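Local coordinates for lipolytic enzyme (Clostridium thermocellum, PDB 2VPT), which is the catalytic domain of a cellulosomal family 3 carbohydrate esterase, a calcium-binding SGNH hydrolase that probably removes acetyl groups from xylan, at residues V159-T170 with G183-Y194. Sequence-based numbering, arbitrary orientation.
Sequences VKLSEIQFDRNT and GYKKIANIWYKY
The carboxylate of E163 is held by two neighbouring residues of the helix, Y194 at one oxygen and K193 at the other. Y194 OH donates to E163 OE1 at 2.5 Å, and K193 NZ forms a salt bridge with E163 OE2 at 2.8 Å; both bonds come in on the syn sides, some 30° out of the carboxylate plane. The carboxylate and phenol planes are 59° apart, and a bond at each oxygen restrains rotation of the carboxylate about CG-CD.

Further along, K186 NZ donates to Q165 O at 2.8 Å, almost in line with the carbonyl bond. The same ammonium group gives a hydrogen bond to a water that donates to T170 OG1, and it pairs with D171 in a salt bridge.

Apolar contacts line the helix face from I187 to Y194. V159 CG1 and L161 CD2 both lie over one face of the W191 indole, as CH-pi contacts with the six- and five-membered rings respectively; the latter methyl is 4.1 Å from its ring centroid. K160 N, buried by the contact and without a hydrogen-bond partner in the model, lies over the centre of one face of the Y194 ring, 3.9 Å from its plane. The indole lies in the α/β core of the SGNH hydrolase fold, where V159 ends strand 156-159, helix 181-203 packs against the central, mostly parallel sheet, and W191 also stacks with Y27 and F88. I190 CG2 touches L161 CD2 at 3.8 Å, while I190 CD1 reaches I164 CB at 3.8 Å. I164 CD1, carried by a CG1 anti to the backbone N (chi1 -173°), meets K186 CB at 3.7 Å and I187 CD1.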
ATOM      1  N   VAL A 159     -15.182 -10.188  16.002  1.00 11.79           N
ATOM      2  CA  VAL A 159     -15.647  -8.928  15.449  1.00 12.11           C
ATOM      3  C   VAL A 159     -16.475  -9.247  14.214  1.00 12.17           C
ATOM      4  O   VAL A 159     -15.951  -9.686  13.182  1.00 11.42           O
ATOM      5  CB  VAL A 159     -14.471  -8.000  15.106  1.00 12.18           C
ATOM      6  CG1 VAL A 159     -14.984  -6.704  14.463  1.00 12.42           C
ATOM      7  CG2 VAL A 159     -13.628  -7.730  16.366  1.00 12.88           C
ATOM      8  N   LYS A 160     -17.786  -9.068  14.336  1.00 12.18           N
ATOM      9  CA  LYS A 160     -18.703  -9.463  13.277  1.00 13.35           C
ATOM     10  C   LYS A 160     -18.840  -8.390  12.202  1.00 12.57           C
ATOM     11  O   LYS A 160     -19.872  -7.740  12.071  1.00 12.87           O
ATOM     12  CB  LYS A 160     -20.079  -9.795  13.878  1.00 14.08           C
ATOM     13  CG  LYS A 160     -21.005 -10.515  12.912  1.00 15.88           C
ATOM     14  CD  LYS A 160     -22.310 -10.937  13.565  1.00 17.60           C
ATOM     15  CE  LYS A 160     -23.387 -11.217  12.562  1.00 21.88           C
ATOM     16  NZ  LYS A 160     -24.528 -11.953  13.187  1.00 26.13           N
ATOM     17  N   LEU A 161     -17.797  -8.222  11.397  1.00 11.87           N
ATOM     18  CA  LEU A 161     -17.860  -7.294  10.277  1.00 12.17           C
ATOM     19  C   LEU A 161     -18.977  -7.627   9.292  1.00 13.19           C
ATOM     20  O   LEU A 161     -19.485  -6.750   8.577  1.00 13.65           O
ATOM     21  CB  LEU A 161     -16.508  -7.216   9.549  1.00 11.63           C
ATOM     22  CG  LEU A 161     -15.320  -6.761  10.406  1.00 11.08           C
ATOM     23  CD1 LEU A 161     -14.059  -6.677   9.578  1.00 11.45           C
ATOM     24  CD2 LEU A 161     -15.607  -5.421  11.085  1.00 11.31           C
ATOM     25  N   SER A 162     -19.380  -8.901   9.253  1.00 13.81           N
ATOM     26  CA  SER A 162     -20.477  -9.313   8.375  1.00 14.31           C
ATOM     27  C   SER A 162     -21.842  -8.731   8.740  1.00 15.37           C
ATOM     28  O   SER A 162     -22.771  -8.843   7.934  1.00 17.25           O
ATOM     29  CB  SER A 162     -20.583 -10.835   8.323  1.00 14.43           C
ATOM     30  OG  SER A 162     -20.846 -11.380   9.602  1.00 14.18           O
ATOM     31  N   GLU A 163     -21.952  -8.098   9.910  1.00 15.70           N
ATOM     32  CA  GLU A 163     -23.199  -7.419  10.302  1.00 16.98           C
ATOM     33  C   GLU A 163     -23.364  -6.059   9.615  1.00 16.93           C
ATOM     34  O   GLU A 163     -24.407  -5.396   9.773  1.00 17.79           O
ATOM     35  CB  GLU A 163     -23.293  -7.289  11.825  1.00 16.70           C
ATOM     36  CG  GLU A 163     -22.605  -6.059  12.417  1.00 17.26           C
ATOM     37  CD  GLU A 163     -22.644  -6.026  13.925  1.00 17.75           C
ATOM     38  OE1 GLU A 163     -22.785  -7.091  14.561  1.00 18.98           O
ATOM     39  OE2 GLU A 163     -22.512  -4.918  14.482  1.00 19.90           O
ATOM     40  N   ILE A 164     -22.355  -5.634   8.857  1.00 17.09           N
ATOM     41  CA  ILE A 164     -22.444  -4.452   8.011  1.00 17.07           C
ATOM     42  C   ILE A 164     -23.778  -4.399   7.267  1.00 18.30           C
ATOM     43  O   ILE A 164     -24.245  -5.408   6.740  1.00 17.98           O
ATOM     44  CB  ILE A 164     -21.235  -4.383   7.013  1.00 16.77           C
ATOM     45  CG1 ILE A 164     -21.233  -3.060   6.242  1.00 17.18           C
ATOM     46  CG2 ILE A 164     -21.249  -5.593   6.064  1.00 17.30           C
ATOM     47  CD1 ILE A 164     -19.919  -2.798   5.503  1.00 17.28           C
ATOM     48  N   GLN A 165     -24.385  -3.213   7.271  1.00 19.39           N
ATOM     49  CA  GLN A 165     -25.552  -2.922   6.444  1.00 20.87           C
ATOM     50  C   GLN A 165     -25.050  -2.734   5.023  1.00 20.94           C
ATOM     51  O   GLN A 165     -24.772  -1.619   4.587  1.00 21.35           O
ATOM     52  CB  GLN A 165     -26.261  -1.653   6.963  1.00 21.51           C
ATOM     53  CG  GLN A 165     -27.376  -1.084   6.064  1.00 24.10           C
ATOM     54  CD  GLN A 165     -26.933   0.086   5.163  1.00 25.35           C
ATOM     55  OE1 GLN A 165     -27.372   0.195   4.016  1.00 27.94           O
ATOM     56  NE2 GLN A 165     -26.077   0.965   5.686  1.00 25.43           N
ATOM     57  N   PHE A 166     -24.912  -3.837   4.306  1.00 21.45           N
ATOM     58  CA  PHE A 166     -24.169  -3.845   3.056  1.00 21.70           C
ATOM     59  C   PHE A 166     -24.980  -3.335   1.876  1.00 22.41           C
ATOM     60  O   PHE A 166     -26.084  -3.804   1.623  1.00 22.95           O
ATOM     61  CB  PHE A 166     -23.651  -5.256   2.764  1.00 22.05           C
ATOM     62  CG  PHE A 166     -22.758  -5.330   1.562  1.00 21.99           C
ATOM     63  CD1 PHE A 166     -21.487  -4.780   1.599  1.00 22.36           C
ATOM     64  CD2 PHE A 166     -23.192  -5.941   0.391  1.00 23.26           C
ATOM     65  CE1 PHE A 166     -20.657  -4.838   0.485  1.00 22.94           C
ATOM     66  CE2 PHE A 166     -22.373  -6.001  -0.728  1.00 23.30           C
ATOM     67  CZ  PHE A 166     -21.101  -5.450  -0.679  1.00 22.54           C
ATOM     68  N   ASP A 167     -24.414  -2.376   1.162  1.00 22.70           N
ATOM     69  CA  ASP A 167     -25.012  -1.835  -0.038  1.00 23.92           C
ATOM     70  C   ASP A 167     -23.925  -1.783  -1.101  1.00 24.59           C
ATOM     71  O   ASP A 167     -23.020  -0.960  -1.033  1.00 23.77           O
ATOM     72  CB  ASP A 167     -25.573  -0.447   0.251  1.00 23.96           C
ATOM     73  CG  ASP A 167     -26.323   0.144  -0.923  1.00 25.82           C
ATOM     74  OD1 ASP A 167     -26.220  -0.375  -2.055  1.00 26.03           O
ATOM     75  OD2 ASP A 167     -27.030   1.142  -0.701  1.00 28.54           O
ATOM     76  N   ARG A 168     -24.017  -2.686  -2.066  1.00 25.61           N
ATOM     77  CA  ARG A 168     -23.027  -2.786  -3.136  1.00 27.23           C
ATOM     78  C   ARG A 168     -22.863  -1.495  -3.939  1.00 27.35           C
ATOM     79  O   ARG A 168     -21.789  -1.245  -4.498  1.00 28.26           O
ATOM     80  CB  ARG A 168     -23.383  -3.954  -4.063  1.00 28.05           C
ATOM     81  CG  ARG A 168     -24.757  -3.831  -4.729  1.00 31.17           C
ATOM     82  CD  ARG A 168     -25.593  -5.111  -4.605  1.00 35.49           C
ATOM     83  NE  ARG A 168     -25.728  -5.585  -3.220  1.00 37.22           N
ATOM     84  CZ  ARG A 168     -26.473  -5.007  -2.276  1.00 37.72           C
ATOM     85  NH1 ARG A 168     -27.166  -3.900  -2.524  1.00 39.12           N
ATOM     86  NH2 ARG A 168     -26.517  -5.538  -1.062  1.00 38.07           N
ATOM     87  N   ASN A 169     -23.916  -0.677  -3.995  1.00 26.93           N
ATOM     88  CA  ASN A 169     -23.868   0.596  -4.716  1.00 27.10           C
ATOM     89  C   ASN A 169     -23.155   1.738  -3.972  1.00 25.76           C
ATOM     90  O   ASN A 169     -22.880   2.777  -4.566  1.00 27.09           O
ATOM     91  CB  ASN A 169     -25.283   1.026  -5.116  1.00 27.66           C
ATOM     92  CG  ASN A 169     -25.939   0.050  -6.083  1.00 29.96           C
ATOM     93  OD1 ASN A 169     -25.311  -0.424  -7.032  1.00 32.93           O
ATOM     94  ND2 ASN A 169     -27.200  -0.263  -5.838  1.00 33.47           N
ATOM     95  N   THR A 170     -22.858   1.557  -2.686  1.00 23.72           N
ATOM     96  CA  THR A 170     -22.073   2.553  -1.933  1.00 22.07           C
ATOM     97  C   THR A 170     -20.768   1.992  -1.357  1.00 20.58           C
ATOM     98  O   THR A 170     -19.778   2.720  -1.225  1.00 19.75           O
ATOM     99  CB  THR A 170     -22.881   3.175  -0.755  1.00 21.89           C
ATOM    100  OG1 THR A 170     -23.252   2.166   0.195  1.00 21.87           O
ATOM    101  CG2 THR A 170     -24.149   3.871  -1.268  1.00 22.27           C
ATOM    102  N   GLY A 183     -17.452   2.157   2.579  1.00 14.55           N
ATOM    103  CA  GLY A 183     -17.469   0.802   3.103  1.00 13.75           C
ATOM    104  C   GLY A 183     -16.473   0.630   4.234  1.00 12.91           C
ATOM    105  O   GLY A 183     -16.782   0.028   5.250  1.00 12.22           O
ATOM    106  N   TYR A 184     -15.267   1.173   4.069  1.00 12.37           N
ATOM    107  CA  TYR A 184     -14.282   1.094   5.133  1.00 12.11           C
ATOM    108  C   TYR A 184     -14.707   1.841   6.398  1.00 11.77           C
ATOM    109  O   TYR A 184     -14.388   1.423   7.503  1.00 11.32           O
ATOM    110  CB  TYR A 184     -12.903   1.570   4.669  1.00 11.27           C
ATOM    111  CG  TYR A 184     -12.112   0.550   3.875  1.00 10.55           C
ATOM    112  CD1 TYR A 184     -11.779  -0.665   4.436  1.00 10.17           C
ATOM    113  CD2 TYR A 184     -11.629   0.834   2.611  1.00 10.24           C
ATOM    114  CE1 TYR A 184     -11.012  -1.602   3.740  1.00 10.12           C
ATOM    115  CE2 TYR A 184     -10.886  -0.090   1.900  1.00 10.50           C
ATOM    116  CZ  TYR A 184     -10.579  -1.313   2.468  1.00  9.77           C
ATOM    117  OH  TYR A 184      -9.810  -2.254   1.778  1.00 11.75           O
ATOM    118  N   LYS A 185     -15.432   2.947   6.235  1.00 12.86           N
ATOM    119  CA  LYS A 185     -15.959   3.665   7.387  1.00 13.78           C
ATOM    120  C   LYS A 185     -16.971   2.831   8.146  1.00 13.12           C
ATOM    121  O   LYS A 185     -16.934   2.774   9.361  1.00 12.47           O
ATOM    122  CB  LYS A 185     -16.587   4.997   6.968  1.00 14.72           C
ATOM    123  CG  LYS A 185     -15.606   6.115   6.765  1.00 18.00           C
ATOM    124  CD  LYS A 185     -16.334   7.411   6.461  1.00 21.73           C
ATOM    125  CE  LYS A 185     -17.299   7.841   7.537  1.00 25.28           C
ATOM    126  NZ  LYS A 185     -17.799   9.224   7.233  1.00 29.23           N
ATOM    127  N   LYS A 186     -17.863   2.161   7.426  1.00 13.44           N
ATOM    128  CA  LYS A 186     -18.797   1.235   8.080  1.00 14.26           C
ATOM    129  C   LYS A 186     -18.059   0.132   8.844  1.00 13.37           C
ATOM    130  O   LYS A 186     -18.416  -0.228   9.961  1.00 13.97           O
ATOM    131  CB  LYS A 186     -19.738   0.599   7.055  1.00 14.86           C
ATOM    132  CG  LYS A 186     -20.760   1.559   6.425  1.00 15.51           C
ATOM    133  CD  LYS A 186     -21.694   0.780   5.482  1.00 16.07           C
ATOM    134  CE  LYS A 186     -22.701   1.647   4.751  1.00 17.20           C
ATOM    135  NZ  LYS A 186     -23.643   0.813   3.960  1.00 18.84           N
ATOM    136  N   ILE A 187     -17.011  -0.414   8.231  1.00 12.67           N
ATOM    137  CA  ILE A 187     -16.217  -1.452   8.875  1.00 12.24           C
ATOM    138  C   ILE A 187     -15.528  -0.926  10.133  1.00 11.63           C
ATOM    139  O   ILE A 187     -15.545  -1.563  11.173  1.00 11.78           O
ATOM    140  CB  ILE A 187     -15.194  -2.034   7.864  1.00 12.28           C
ATOM    141  CG1 ILE A 187     -15.910  -2.842   6.769  1.00 14.18           C
ATOM    142  CG2 ILE A 187     -14.107  -2.857   8.564  1.00 12.49           C
ATOM    143  CD1 ILE A 187     -16.540  -4.125   7.234  1.00 15.39           C
ATOM    144  N   ALA A 188     -14.955   0.275  10.045  1.00 11.10           N
ATOM    145  CA  ALA A 188     -14.348   0.913  11.209  1.00 10.95           C
ATOM    146  C   ALA A 188     -15.331   1.035  12.378  1.00 11.57           C
ATOM    147  O   ALA A 188     -14.969   0.820  13.529  1.00 11.55           O
ATOM    148  CB  ALA A 188     -13.827   2.291  10.842  1.00 11.94           C
ATOM    149  N   ASN A 189     -16.569   1.391  12.060  1.00 12.73           N
ATOM    150  CA  ASN A 189     -17.586   1.513  13.112  1.00 13.55           C
ATOM    151  C   ASN A 189     -17.905   0.205  13.805  1.00 13.42           C
ATOM    152  O   ASN A 189     -18.161   0.188  15.006  1.00 13.75           O
ATOM    153  CB  ASN A 189     -18.811   2.254  12.594  1.00 14.67           C
ATOM    154  CG  ASN A 189     -18.587   3.773  12.629  1.00 17.39           C
ATOM    155  OD1 ASN A 189     -18.094   4.358  11.686  1.00 22.12           O
ATOM    156  ND2 ASN A 189     -18.879   4.383  13.769  1.00 22.32           N
ATOM    157  N   ILE A 190     -17.816  -0.907  13.067  1.00 12.81           N
ATOM    158  CA  ILE A 190     -18.051  -2.220  13.657  1.00 12.95           C
ATOM    159  C   ILE A 190     -16.844  -2.642  14.507  1.00 12.12           C
ATOM    160  O   ILE A 190     -17.006  -3.142  15.611  1.00 13.00           O
ATOM    161  CB  ILE A 190     -18.408  -3.265  12.593  1.00 12.72           C
ATOM    162  CG1 ILE A 190     -19.676  -2.857  11.827  1.00 13.79           C
ATOM    163  CG2 ILE A 190     -18.585  -4.647  13.235  1.00 13.93           C
ATOM    164  CD1 ILE A 190     -19.907  -3.620  10.545  1.00 15.15           C
ATOM    165  N   TRP A 191     -15.615  -2.425  14.026  1.00 11.38           N
ATOM    166  CA  TRP A 191     -14.472  -2.641  14.896  1.00 11.52           C
ATOM    167  C   TRP A 191     -14.635  -1.864  16.206  1.00 11.94           C
ATOM    168  O   TRP A 191     -14.360  -2.392  17.281  1.00 12.79           O
ATOM    169  CB  TRP A 191     -13.160  -2.182  14.247  1.00 10.87           C
ATOM    170  CG  TRP A 191     -12.573  -3.109  13.192  1.00 10.04           C
ATOM    171  CD1 TRP A 191     -12.647  -2.942  11.854  1.00 10.68           C
ATOM    172  CD2 TRP A 191     -11.816  -4.317  13.406  1.00 10.59           C
ATOM    173  NE1 TRP A 191     -11.984  -3.967  11.204  1.00 10.11           N
ATOM    174  CE2 TRP A 191     -11.462  -4.813  12.142  1.00  9.63           C
ATOM    175  CE3 TRP A 191     -11.396  -5.017  14.540  1.00 10.38           C
ATOM    176  CZ2 TRP A 191     -10.718  -5.994  11.979  1.00 10.76           C
ATOM    177  CZ3 TRP A 191     -10.664  -6.184  14.381  1.00 11.16           C
ATOM    178  CH2 TRP A 191     -10.325  -6.651  13.112  1.00 10.09           C
ATOM    179  N   TYR A 192     -15.024  -0.589  16.108  1.00 12.42           N
ATOM    180  CA  TYR A 192     -15.206   0.222  17.303  1.00 12.92           C
ATOM    181  C   TYR A 192     -16.210  -0.436  18.252  1.00 13.21           C
ATOM    182  O   TYR A 192     -15.928  -0.620  19.425  1.00 13.87           O
ATOM    183  CB  TYR A 192     -15.628   1.641  16.924  1.00 13.86           C
ATOM    184  CG  TYR A 192     -15.811   2.559  18.120  1.00 14.61           C
ATOM    185  CD1 TYR A 192     -14.765   3.345  18.579  1.00 14.60           C
ATOM    186  CD2 TYR A 192     -17.022   2.617  18.793  1.00 15.68           C
ATOM    187  CE1 TYR A 192     -14.929   4.182  19.666  1.00 15.75           C
ATOM    188  CE2 TYR A 192     -17.197   3.457  19.869  1.00 16.80           C
ATOM    189  CZ  TYR A 192     -16.145   4.218  20.311  1.00 16.25           C
ATOM    190  OH  TYR A 192     -16.323   5.060  21.397  1.00 18.37           O
ATOM    191  N   LYS A 193     -17.370  -0.779  17.717  1.00 13.50           N
ATOM    192  CA  LYS A 193     -18.425  -1.433  18.511  1.00 14.37           C
ATOM    193  C   LYS A 193     -17.901  -2.609  19.332  1.00 14.63           C
ATOM    194  O   LYS A 193     -18.184  -2.744  20.524  1.00 15.61           O
ATOM    195  CB  LYS A 193     -19.560  -1.866  17.588  1.00 14.82           C
ATOM    196  CG  LYS A 193     -20.637  -2.736  18.243  1.00 15.81           C
ATOM    197  CD  LYS A 193     -21.721  -3.082  17.252  1.00 16.18           C
ATOM    198  CE  LYS A 193     -22.684  -4.098  17.850  1.00 18.55           C
ATOM    199  NZ  LYS A 193     -23.741  -4.481  16.909  1.00 21.29           N
ATOM    200  N   TYR A 194     -17.137  -3.479  18.678  1.00 14.64           N
ATOM    201  CA  TYR A 194     -16.687  -4.721  19.304  1.00 15.03           C
ATOM    202  C   TYR A 194     -15.406  -4.599  20.121  1.00 14.75           C
ATOM    203  O   TYR A 194     -15.088  -5.481  20.904  1.00 15.79           O
ATOM    204  CB  TYR A 194     -16.562  -5.835  18.237  1.00 16.15           C
ATOM    205  CG  TYR A 194     -17.907  -6.385  17.784  1.00 16.47           C
ATOM    206  CD1 TYR A 194     -18.485  -7.465  18.437  1.00 20.33           C
ATOM    207  CD2 TYR A 194     -18.590  -5.852  16.706  1.00 16.20           C
ATOM    208  CE1 TYR A 194     -19.704  -7.959  18.050  1.00 21.08           C
ATOM    209  CE2 TYR A 194     -19.834  -6.350  16.305  1.00 16.17           C
ATOM    210  CZ  TYR A 194     -20.383  -7.412  16.990  1.00 19.20           C
ATOM    211  OH  TYR A 194     -21.610  -7.937  16.621  1.00 20.14           O
TER
HETATM  212  O   HOH W   1     -24.968   2.825   2.353  1.00 27.45           O